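Local coordinates for amino Transferase (Eubacterium rectale, PDB 3ELE), which probably acts as a pyridoxal-5'-phosphate-dependent aminotransferase of class I and II, shuttling amino groups between amino acids and keto acids, at residues K58-V61 against T62-S66; V79-R82 against A83-E87; T95-N98 against A99-Y103; D305-A308 against Y309-N312. All blocks are in the same frame, centred on the assembly; numbering follows the deposited sequence.

Interaction 1 (K58-V61 against T62-S66); sequences KELV and TDYDS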
loop_
_atom_site.group_PDB
_atom_site.type_symbol
_atom_site.label_atom_id
_atom_site.label_comp_id
_atom_site.label_asym_id
_atom_site.label_seq_id
_atom_site.Cartn_x
_atom_site.Cartn_y
_atom_site.Cartn_z
ATOM N N LYS A 58 21.817 5.855 5.371
ATOM C CA LYS A 58 23.113 5.243 5.699
ATOM C C LYS A 58 23.314 5.068 7.214
ATOM O O LYS A 58 23.754 4.005 7.655
ATOM C CB LYS A 58 24.283 6.037 5.084
ATOM C CG LYS A 58 24.487 5.746 3.595
ATOM C CD LYS A 58 25.643 6.549 2.941
ATOM C CE LYS A 58 25.236 8.000 2.596
ATOM N NZ LYS A 58 26.237 8.715 1.744
ATOM N N GLU A 59 22.959 6.096 7.989
ATOM C CA GLU A 59 23.082 6.070 9.461
ATOM C C GLU A 59 22.197 5.023 10.153
ATOM O O GLU A 59 22.645 4.351 11.091
ATOM C CB GLU A 59 22.788 7.453 10.056
ATOM C CG GLU A 59 23.898 8.490 9.799
ATOM C CD GLU A 59 23.497 9.913 10.216
ATOM O OE1 GLU A 59 22.524 10.067 11.007
ATOM O OE2 GLU A 59 24.167 10.876 9.763
ATOM N N LEU A 60 20.953 4.893 9.692
ATOM C CA LEU A 60 20.013 3.934 10.272
ATOM C C LEU A 60 20.469 2.495 10.002
ATOM O O LEU A 60 20.525 1.674 10.909
ATOM C CB LEU A 60 18.593 4.186 9.749
ATOM C CG LEU A 60 18.018 5.550 10.151
ATOM C CD1 LEU A 60 16.688 5.747 9.466
ATOM C CD2 LEU A 60 17.906 5.724 11.673
ATOM N N VAL A 61 20.817 2.228 8.748
ATOM C CA VAL A 61 21.352 0.937 8.312
ATOM C C VAL A 61 22.648 0.553 9.073
ATOM O O VAL A 61 22.850 -0.624 9.383
ATOM C CB VAL A 61 21.530 0.924 6.752
ATOM C CG1 VAL A 61 22.494 -0.125 6.294
ATOM C CG2 VAL A 61 20.151 0.768 6.063
ATOM N N THR A 62 23.464 1.543 9.433
ATOM C CA THR A 62 24.733 1.305 10.146
ATOM C C THR A 62 24.609 1.214 11.679
ATOM O O THR A 62 25.272 0.367 12.280
ATOM C CB THR A 62 25.775 2.406 9.792
ATOM O OG1 THR A 62 25.882 2.511 8.372
ATOM C CG2 THR A 62 27.156 2.083 10.360
ATOM N N ASP A 63 23.764 2.060 12.292
ATOM C CA ASP A 63 23.668 2.190 13.770
ATOM C C ASP A 63 22.365 1.812 14.477
ATOM O O ASP A 63 22.384 1.572 15.680
ATOM C CB ASP A 63 23.986 3.643 14.152
ATOM C CG ASP A 63 25.357 4.108 13.658
ATOM O OD1 ASP A 63 26.300 3.288 13.546
ATOM O OD2 ASP A 63 25.488 5.316 13.392
ATOM N N TYR A 64 21.245 1.769 13.769
ATOM C CA TYR A 64 19.954 1.434 14.394
ATOM C C TYR A 64 19.868 -0.099 14.456
ATOM O O TYR A 64 20.238 -0.761 13.483
ATOM C CB TYR A 64 18.799 2.022 13.564
ATOM C CG TYR A 64 17.503 2.268 14.312
ATOM C CD1 TYR A 64 16.616 1.226 14.582
ATOM C CD2 TYR A 64 17.143 3.559 14.718
ATOM C CE1 TYR A 64 15.402 1.453 15.261
ATOM C CE2 TYR A 64 15.934 3.808 15.389
ATOM C CZ TYR A 64 15.069 2.751 15.661
ATOM O OH TYR A 64 13.879 3.002 16.320
ATOM N N ASP A 65 19.452 -0.654 15.601
ATOM C CA ASP A 65 19.225 -2.114 15.771
ATOM C C ASP A 65 18.427 -2.645 14.552
ATOM O O ASP A 65 17.317 -2.163 14.298
ATOM C CB ASP A 65 18.427 -2.364 17.061
ATOM C CG ASP A 65 18.060 -3.826 17.267
ATOM O OD1 ASP A 65 18.938 -4.601 17.667
ATOM O OD2 ASP A 65 16.871 -4.186 17.070
ATOM N N SER A 66 19.011 -3.592 13.806
ATOM C CA SER A 66 18.404 -4.134 12.571
ATOM C C SER A 66 16.992 -4.706 12.734
ATOM O O SER A 66 16.144 -4.460 11.877
ATOM C CB SER A 66 19.308 -5.192 11.926
ATOM O OG SER A 66 18.748 -5.677 10.716
HETATM O O HOH W 1 21.042 -1.804 11.203
#
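Thr62 turns back on Lys58, one helical turn earlier, in the last turns of helix 51-63. From its CB, which lies 3.3 Å from Lys58 O, the side chain divides. The hydroxyl branch sits beside the backbone N and opposite the carbonyl carbon (chi1 -52°), and from there Thr62 OG1 donates to Lys58 O at 2.7 Å. The same oxygen also accepts the helical bond from Thr62 N, so two donors grip it from opposite faces of the carbonyl plane. The methyl branch CG2 takes the place anti to the backbone N. A threonine suits this spot because its hydroxyl can be satisfied by its own helix while its side chain packs on Lys58 of the second subunit.

Two further backbone bonds finish the helix, Asp63 N to Glu59 O at 2.8 Å and Tyr64 N to Leu60 O at 3.0 Å. Tyr64 is the first residue to leave helical backbone angles. Its side chain lies alongside that of Leu60, pointing the same way, and Leu60 CD2 approaches the ring obliquely, 3.8 Å from Tyr64 CD2. Leucine suits a buried place against Leu69 and Leu291, and the partly exposed tyrosine lays its ring against Leu60 and Leu69. A water donates to Val61 O and to Tyr64 O (2.6 Å), bridging the turn where direct helical bonding has stopped. Chemically, the hydroxyl is an extra donor to Lys58 O, and only the water replaces a missing helical partner, at Val61 O, while Leu60 and Tyr64 pack together against helices 66-70 and 290-296.

Interaction 2 (V79-R82 against A83-E87); sequences VETR and AAIAE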
loop_
_atom_site.group_PDB
_atom_site.type_symbol
_atom_site.label_atom_id
_atom_site.label_comp_id
_atom_site.label_asym_id
_atom_site.label_seq_id
_atom_site.Cartn_x
_atom_site.Cartn_y
_atom_site.Cartn_z
ATOM N N VAL A 79 5.222 6.575 16.771
ATOM C CA VAL A 79 4.828 7.795 17.486
ATOM C C VAL A 79 5.902 8.891 17.303
ATOM O O VAL A 79 5.566 10.050 17.212
ATOM C CB VAL A 79 4.524 7.514 18.995
ATOM C CG1 VAL A 79 5.803 7.122 19.772
ATOM C CG2 VAL A 79 3.840 8.704 19.647
ATOM N N GLU A 80 7.171 8.499 17.183
ATOM C CA GLU A 80 8.294 9.431 16.978
ATOM C C GLU A 80 8.237 10.130 15.616
ATOM O O GLU A 80 8.595 11.311 15.491
ATOM C CB GLU A 80 9.649 8.736 17.156
ATOM C CG GLU A 80 9.911 8.208 18.580
ATOM C CD GLU A 80 9.375 6.785 18.873
ATOM O OE1 GLU A 80 8.778 6.095 17.984
ATOM O OE2 GLU A 80 9.576 6.359 20.028
ATOM N N THR A 81 7.790 9.383 14.604
ATOM C CA THR A 81 7.586 9.913 13.265
ATOM C C THR A 81 6.396 10.885 13.261
ATOM O O THR A 81 6.523 12.019 12.791
ATOM C CB THR A 81 7.428 8.785 12.244
ATOM O OG1 THR A 81 8.653 8.032 12.236
ATOM C CG2 THR A 81 7.132 9.346 10.832
ATOM N N ARG A 82 5.264 10.436 13.795
ATOM C CA ARG A 82 4.058 11.261 13.892
ATOM C C ARG A 82 4.277 12.524 14.748
ATOM O O ARG A 82 3.854 13.623 14.345
ATOM C CB ARG A 82 2.886 10.428 14.414
ATOM C CG ARG A 82 2.448 9.401 13.411
ATOM C CD ARG A 82 1.306 8.583 13.868
ATOM N NE ARG A 82 1.656 7.657 14.950
ATOM C CZ ARG A 82 1.134 7.627 16.186
ATOM N NH1 ARG A 82 0.192 8.462 16.595
ATOM N NH2 ARG A 82 1.565 6.708 17.041
ATOM N N ALA A 83 4.953 12.357 15.894
ATOM C CA ALA A 83 5.323 13.479 16.797
ATOM C C ALA A 83 6.162 14.541 16.091
ATOM O O ALA A 83 5.853 15.715 16.193
ATOM C CB ALA A 83 6.061 12.966 18.048
ATOM N N ALA A 84 7.186 14.105 15.351
ATOM C CA ALA A 84 8.076 14.984 14.555
ATOM C C ALA A 84 7.342 15.804 13.484
ATOM O O ALA A 84 7.689 16.969 13.257
ATOM C CB ALA A 84 9.182 14.167 13.892
ATOM N N ILE A 85 6.342 15.192 12.836
ATOM C CA ILE A 85 5.501 15.887 11.828
ATOM C C ILE A 85 4.543 16.861 12.531
ATOM O O ILE A 85 4.427 17.992 12.096
ATOM C CB ILE A 85 4.691 14.914 10.960
ATOM C CG1 ILE A 85 5.624 14.060 10.113
ATOM C CG2 ILE A 85 3.663 15.662 10.030
ATOM C CD1 ILE A 85 4.920 12.909 9.397
ATOM N N ALA A 86 3.870 16.425 13.601
ATOM C CA ALA A 86 2.958 17.315 14.356
ATOM C C ALA A 86 3.685 18.587 14.812
ATOM O O ALA A 86 3.189 19.694 14.587
ATOM C CB ALA A 86 2.351 16.590 15.554
ATOM N N GLU A 87 4.886 18.409 15.384
ATOM C CA GLU A 87 5.722 19.515 15.882
ATOM C C GLU A 87 6.246 20.449 14.772
ATOM O O GLU A 87 6.317 21.666 14.974
ATOM C CB GLU A 87 6.884 18.972 16.737
ATOM C CG GLU A 87 6.397 18.310 18.060
ATOM C CD GLU A 87 7.462 17.447 18.775
ATOM O OE1 GLU A 87 8.663 17.501 18.397
ATOM O OE2 GLU A 87 7.089 16.714 19.733
#
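Arg82 and Ala86 meet through a flat peptide group: Ala86 N approaches Arg82 O at 2.9 Å, only 16° from the carbonyl plane, in a nearly straight bond. Two residues earlier the approach differs, for Ala84 N stands above the plane of the Glu80 carbonyl, 43° out of it, at 3.1 Å from Glu80 O. The other flat group, the guanidinium of Arg82, has its partners outside 83-87; it gives NE to Gly77 O, while NH1 forms a salt bridge with Asp100 and a weak hydrogen bond to Ala99 O. The chain reaches these partners by a bend at chi3 (-70°), which carries the charge back alongside the first residues of the helix. A buried arginine suits such a place because several acceptors share its N-H groups.

Ala83 N to Val79 O, at 2.7 Å, and Ile85 N to Thr81 O, at 3.2 Å, complete the ladder. Ala83, Ala84 and Ala86 add one methyl each, and the small side chain is apt at the buried Ala86, whose CB lies against the backbone of Asn98. Ile85 reaches further, its CG1 3.5 Å from Thr81 O, and the methyls Thr81 CG2 and Ile85 CD1 come to 4.4 Å on the buried side. Both residues rest on Met104, and Thr81 OG1 bonds to Gln293 O.

The result is an amphipathic alpha helix, with Glu80 and Glu87 exposed and Thr81, Arg82 and Ile85 laid against strand 102-105, the packing of helix on sheet expected in the large, cofactor-binding domain of a class I and II aminotransferase.

Interaction 3 (T95-N98 against A99-Y103); sequences THFN and ADNLY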
loop_
_atom_site.group_PDB
_atom_site.type_symbol
_atom_site.label_atom_id
_atom_site.label_comp_id
_atom_site.label_asym_id
_atom_site.label_seq_id
_atom_site.Cartn_x
_atom_site.Cartn_y
_atom_site.Cartn_z
ATOM N N THR A 95 -0.500 25.677 14.123
ATOM C CA THR A 95 -1.489 24.678 14.452
ATOM C C THR A 95 -1.122 24.072 15.836
ATOM O O THR A 95 -0.100 24.463 16.445
ATOM C CB THR A 95 -1.557 23.615 13.326
ATOM O OG1 THR A 95 -0.232 23.148 13.019
ATOM C CG2 THR A 95 -2.152 24.220 12.093
ATOM N N HIS A 96 -1.962 23.149 16.324
ATOM C CA HIS A 96 -1.789 22.506 17.650
ATOM C C HIS A 96 -1.987 20.983 17.583
ATOM O O HIS A 96 -2.610 20.376 18.474
ATOM C CB HIS A 96 -2.744 23.150 18.686
ATOM C CG HIS A 96 -4.180 23.135 18.265
ATOM N ND1 HIS A 96 -4.735 24.145 17.509
ATOM C CD2 HIS A 96 -5.161 22.217 18.450
ATOM C CE1 HIS A 96 -6.002 23.858 17.262
ATOM N NE2 HIS A 96 -6.282 22.690 17.815
ATOM N N PHE A 97 -1.414 20.367 16.545
ATOM C CA PHE A 97 -1.505 18.919 16.364
ATOM C C PHE A 97 -0.580 18.179 17.338
ATOM O O PHE A 97 0.385 18.739 17.858
ATOM C CB PHE A 97 -1.096 18.480 14.940
ATOM C CG PHE A 97 -1.854 19.158 13.850
ATOM C CD1 PHE A 97 -3.233 19.008 13.765
ATOM C CD2 PHE A 97 -1.197 19.929 12.885
ATOM C CE1 PHE A 97 -3.946 19.626 12.770
ATOM C CE2 PHE A 97 -1.909 20.547 11.863
ATOM C CZ PHE A 97 -3.288 20.390 11.811
ATOM N N ASN A 98 -0.919 16.916 17.586
ATOM C CA ASN A 98 -0.067 15.996 18.347
ATOM C C ASN A 98 0.150 14.757 17.472
ATOM O O ASN A 98 -0.435 14.658 16.397
ATOM C CB ASN A 98 -0.659 15.705 19.745
ATOM C CG ASN A 98 -2.012 15.036 19.698
ATOM O OD1 ASN A 98 -2.222 14.050 18.983
ATOM N ND2 ASN A 98 -2.940 15.542 20.502
ATOM N N ALA A 99 0.977 13.820 17.931
ATOM C CA ALA A 99 1.267 12.575 17.180
ATOM C C ALA A 99 -0.016 11.838 16.720
ATOM O O ALA A 99 -0.109 11.358 15.575
ATOM C CB ALA A 99 2.124 11.637 18.031
ATOM N N ASP A 100 -1.022 11.804 17.591
ATOM C CA ASP A 100 -2.279 11.093 17.312
ATOM C C ASP A 100 -3.204 11.720 16.258
ATOM O O ASP A 100 -4.251 11.155 15.971
ATOM C CB ASP A 100 -3.052 10.827 18.619
ATOM C CG ASP A 100 -2.304 9.903 19.563
ATOM O OD1 ASP A 100 -1.491 9.079 19.095
ATOM O OD2 ASP A 100 -2.539 9.989 20.783
ATOM N N ASN A 101 -2.849 12.892 15.726
ATOM C CA ASN A 101 -3.568 13.499 14.616
ATOM C C ASN A 101 -3.051 12.940 13.264
ATOM O O ASN A 101 -3.664 13.217 12.234
ATOM C CB ASN A 101 -3.424 15.045 14.644
ATOM C CG ASN A 101 -4.236 15.705 15.749
ATOM O OD1 ASN A 101 -3.684 16.313 16.654
ATOM N ND2 ASN A 101 -5.543 15.587 15.675
ATOM N N LEU A 102 -1.957 12.157 13.270
ATOM C CA LEU A 102 -1.320 11.639 12.041
ATOM C C LEU A 102 -1.514 10.147 11.850
ATOM O O LEU A 102 -1.623 9.408 12.837
ATOM C CB LEU A 102 0.187 11.941 12.041
ATOM C CG LEU A 102 0.708 13.345 11.701
ATOM C CD1 LEU A 102 0.289 13.705 10.270
ATOM C CD2 LEU A 102 0.258 14.403 12.682
ATOM N N TYR A 103 -1.593 9.728 10.581
ATOM C CA TYR A 103 -1.629 8.304 10.193
ATOM C C TYR A 103 -0.634 8.179 9.044
ATOM O O TYR A 103 -0.860 8.778 7.999
ATOM C CB TYR A 103 -3.043 7.881 9.781
ATOM C CG TYR A 103 -3.186 6.424 9.408
ATOM C CD1 TYR A 103 -2.874 5.982 8.131
ATOM C CD2 TYR A 103 -3.647 5.488 10.314
ATOM C CE1 TYR A 103 -2.993 4.652 7.766
ATOM C CE2 TYR A 103 -3.763 4.155 9.961
ATOM C CZ TYR A 103 -3.443 3.741 8.679
ATOM O OH TYR A 103 -3.554 2.420 8.290
HETATM O O HOH W 2 -4.937 18.728 17.963
#
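Ala99 starts a 3-10 turn directly after Asn98, whose backbone and amide direct the residues that follow. Asp100 comes next: its N lies 2.9 Å from Asn98 OD1 in a weak bond, the geometry of an Asx turn. Asn98 can reach forward because its CG stands between the backbone N and the carbonyl carbon (chi1 62°). The amide's short arm makes asparagine well suited to this job.

Asn101 bonds back to Asn98 in two ways. Its N donates to Asn98 O at 3.1 Å, from above the carbonyl plane, while Asn101 OD1 accepts Asn98 N at 3.0 Å, in plane and on a lone pair. A water bridges this OD1 to His96 O, and ND2 bonds to Val262 O and Asp264, so the buried amide is held fast at both ends. OD1 also lies in the plane of the Phe97 ring at its edge, 4.0 Å from Phe97 CD1. A leucine here would probably leave the Asn98 N-H and the Val262 carbonyl without their mates and set the turn free to shift.

Leu102 then opens the strand, with its N bonded to Ala99 O and its CD2 packed 3.8 Å from Asn98 O, on a side shared with Leu261.

An Asx turn thus opens a short 3-10 turn, and the Asn101 OD1 to Asn98 N bond is perhaps comparable to one half of a capping box; the turn leads from helix 79-93 into strand 102-105, an outermost strand of the seven-stranded sheet within this chain.

Interaction 4 (D305-A308 against Y309-N312); sequences DINA and YKEN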
loop_
_atom_site.group_PDB
_atom_site.type_symbol
_atom_site.label_atom_id
_atom_site.label_comp_id
_atom_site.label_asym_id
_atom_site.label_seq_id
_atom_site.Cartn_x
_atom_site.Cartn_y
_atom_site.Cartn_z
ATOM N N ASP A 305 16.472 21.155 -4.206
ATOM C CA ASP A 305 16.697 22.494 -4.782
ATOM C C ASP A 305 15.455 22.950 -5.590
ATOM O O ASP A 305 15.406 22.816 -6.826
ATOM C CB ASP A 305 17.972 22.506 -5.653
ATOM C CG ASP A 305 18.375 23.913 -6.130
ATOM O OD1 ASP A 305 17.804 24.935 -5.677
ATOM O OD2 ASP A 305 19.314 23.985 -6.955
ATOM N N ILE A 306 14.478 23.513 -4.871
ATOM C CA ILE A 306 13.200 23.988 -5.457
ATOM C C ILE A 306 13.423 25.101 -6.510
ATOM O O ILE A 306 12.630 25.229 -7.444
ATOM C CB ILE A 306 12.169 24.476 -4.351
ATOM C CG1 ILE A 306 11.883 23.389 -3.293
ATOM C CG2 ILE A 306 10.809 24.940 -4.979
ATOM C CD1 ILE A 306 11.339 22.083 -3.850
ATOM N N ASN A 307 14.508 25.875 -6.376
ATOM C CA ASN A 307 14.842 26.951 -7.339
ATOM C C ASN A 307 15.226 26.432 -8.758
ATOM O O ASN A 307 15.169 27.191 -9.739
ATOM C CB ASN A 307 15.940 27.862 -6.774
ATOM C CG ASN A 307 16.007 29.202 -7.479
ATOM O OD1 ASN A 307 16.848 29.403 -8.352
ATOM N ND2 ASN A 307 15.092 30.105 -7.141
ATOM N N ALA A 308 15.623 25.158 -8.859
ATOM C CA ALA A 308 15.860 24.510 -10.159
ATOM C C ALA A 308 14.549 24.456 -10.964
ATOM O O ALA A 308 14.555 24.661 -12.179
ATOM C CB ALA A 308 16.419 23.107 -9.986
ATOM N N TYR A 309 13.435 24.178 -10.278
ATOM C CA TYR A 309 12.123 24.161 -10.918
ATOM C C TYR A 309 11.629 25.565 -11.306
ATOM O O TYR A 309 10.952 25.720 -12.346
ATOM C CB TYR A 309 11.064 23.507 -10.011
ATOM C CG TYR A 309 11.203 22.011 -9.726
ATOM C CD1 TYR A 309 11.457 21.095 -10.754
ATOM C CD2 TYR A 309 10.945 21.498 -8.442
ATOM C CE1 TYR A 309 11.522 19.718 -10.505
ATOM C CE2 TYR A 309 10.985 20.103 -8.182
ATOM C CZ TYR A 309 11.278 19.222 -9.219
ATOM O OH TYR A 309 11.330 17.863 -8.989
ATOM N N LYS A 310 11.900 26.555 -10.446
ATOM C CA LYS A 310 11.517 27.967 -10.694
ATOM C C LYS A 310 12.221 28.472 -11.944
ATOM O O LYS A 310 11.590 29.111 -12.774
ATOM C CB LYS A 310 11.884 28.889 -9.529
ATOM C CG LYS A 310 11.384 30.360 -9.648
ATOM C CD LYS A 310 12.305 31.282 -8.864
ATOM C CE LYS A 310 11.794 32.713 -8.787
ATOM N NZ LYS A 310 11.575 33.409 -10.113
ATOM N N GLU A 311 13.521 28.206 -12.046
ATOM C CA GLU A 311 14.323 28.600 -13.223
ATOM C C GLU A 311 13.746 28.026 -14.519
ATOM O O GLU A 311 13.659 28.740 -15.512
ATOM C CB GLU A 311 15.799 28.234 -13.051
ATOM C CG GLU A 311 16.529 29.143 -12.073
ATOM C CD GLU A 311 18.041 28.898 -11.997
ATOM O OE1 GLU A 311 18.541 27.881 -12.547
ATOM O OE2 GLU A 311 18.738 29.750 -11.382
ATOM N N ASN A 312 13.325 26.757 -14.483
ATOM C CA ASN A 312 12.648 26.120 -15.633
ATOM C C ASN A 312 11.308 26.789 -15.961
ATOM O O ASN A 312 11.026 27.005 -17.134
ATOM C CB ASN A 312 12.453 24.597 -15.439
ATOM C CG ASN A 312 13.753 23.787 -15.629
ATOM O OD1 ASN A 312 14.829 24.329 -15.881
ATOM N ND2 ASN A 312 13.637 22.476 -15.491
HETATM O O HOH W 3 16.551 24.625 -13.810
#
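Tyr309 and Lys310 both send their backbone N-H groups to Ile306 O, weakly, at 3.1 Å and 3.4 Å from Tyr309 N and Lys310 N respectively, a forked start to helix 306-323. The next bond is firmer: Glu311 N reaches Asn307 O at 3.0 Å, with an N-H...O angle of 165°. Asn312 N adds a weak one to Ala308 O.

One solvent bridge reinforces that last pair. A water donates to Ala308 O and to Asn312 OD1, the latter at 2.7 Å, while Asn312 ND2 bonds to Tyr375 O. A buried asparagine, having both an acceptor and a donor, is the right residue to join water and main chain.

Packing comes next. Asn307 ND2 rests 3.5 Å from Lys310 CD; its CG is anti to the backbone N (chi1 -161°), which swings the amide over the coming turn. Tyr309 CB packs 3.5 Å from Ile306 O, and its ring lies buried beside Phe334, with OH bonded to Ser46 N.

Among the polar ends, Asn307 OD1 and Glu311 OE2, two acceptors, stand 3.6 Å apart with no bond between them, the amide and carboxylate planes 70° apart. Lys310, bent at its far end, delivers NZ to Asp314 in a salt bridge.

These are the opening turns of helix 306-323, with the buried Tyr309 side chain about 11 Å from the bound pyridoxal phosphate, where the C-terminal part of the fold meets an N-terminal loop.

How the interactions relate
Each contact is a local turn, and all four lie in series along the chain, with none nested in or crossing another. Interaction 1 finishes helix 51-63 at the dimer interface. Interaction 2 begins helix 79-93; it comes to about 6 Å of interaction 1 at the nearest atoms without touching it. Interaction 3 closes the loop that returns from that helix into strand 102-105, and its turn meets interaction 2 directly: Arg82 joins the two, and Ala86 CB packs on Asn98, so the helix and the entry to the strand pack directly together. Interaction 4, far along the chain, stands about 17 Å from interactions 1 and 2 at the nearest atoms and opens helix 306-323 in the C-terminal region.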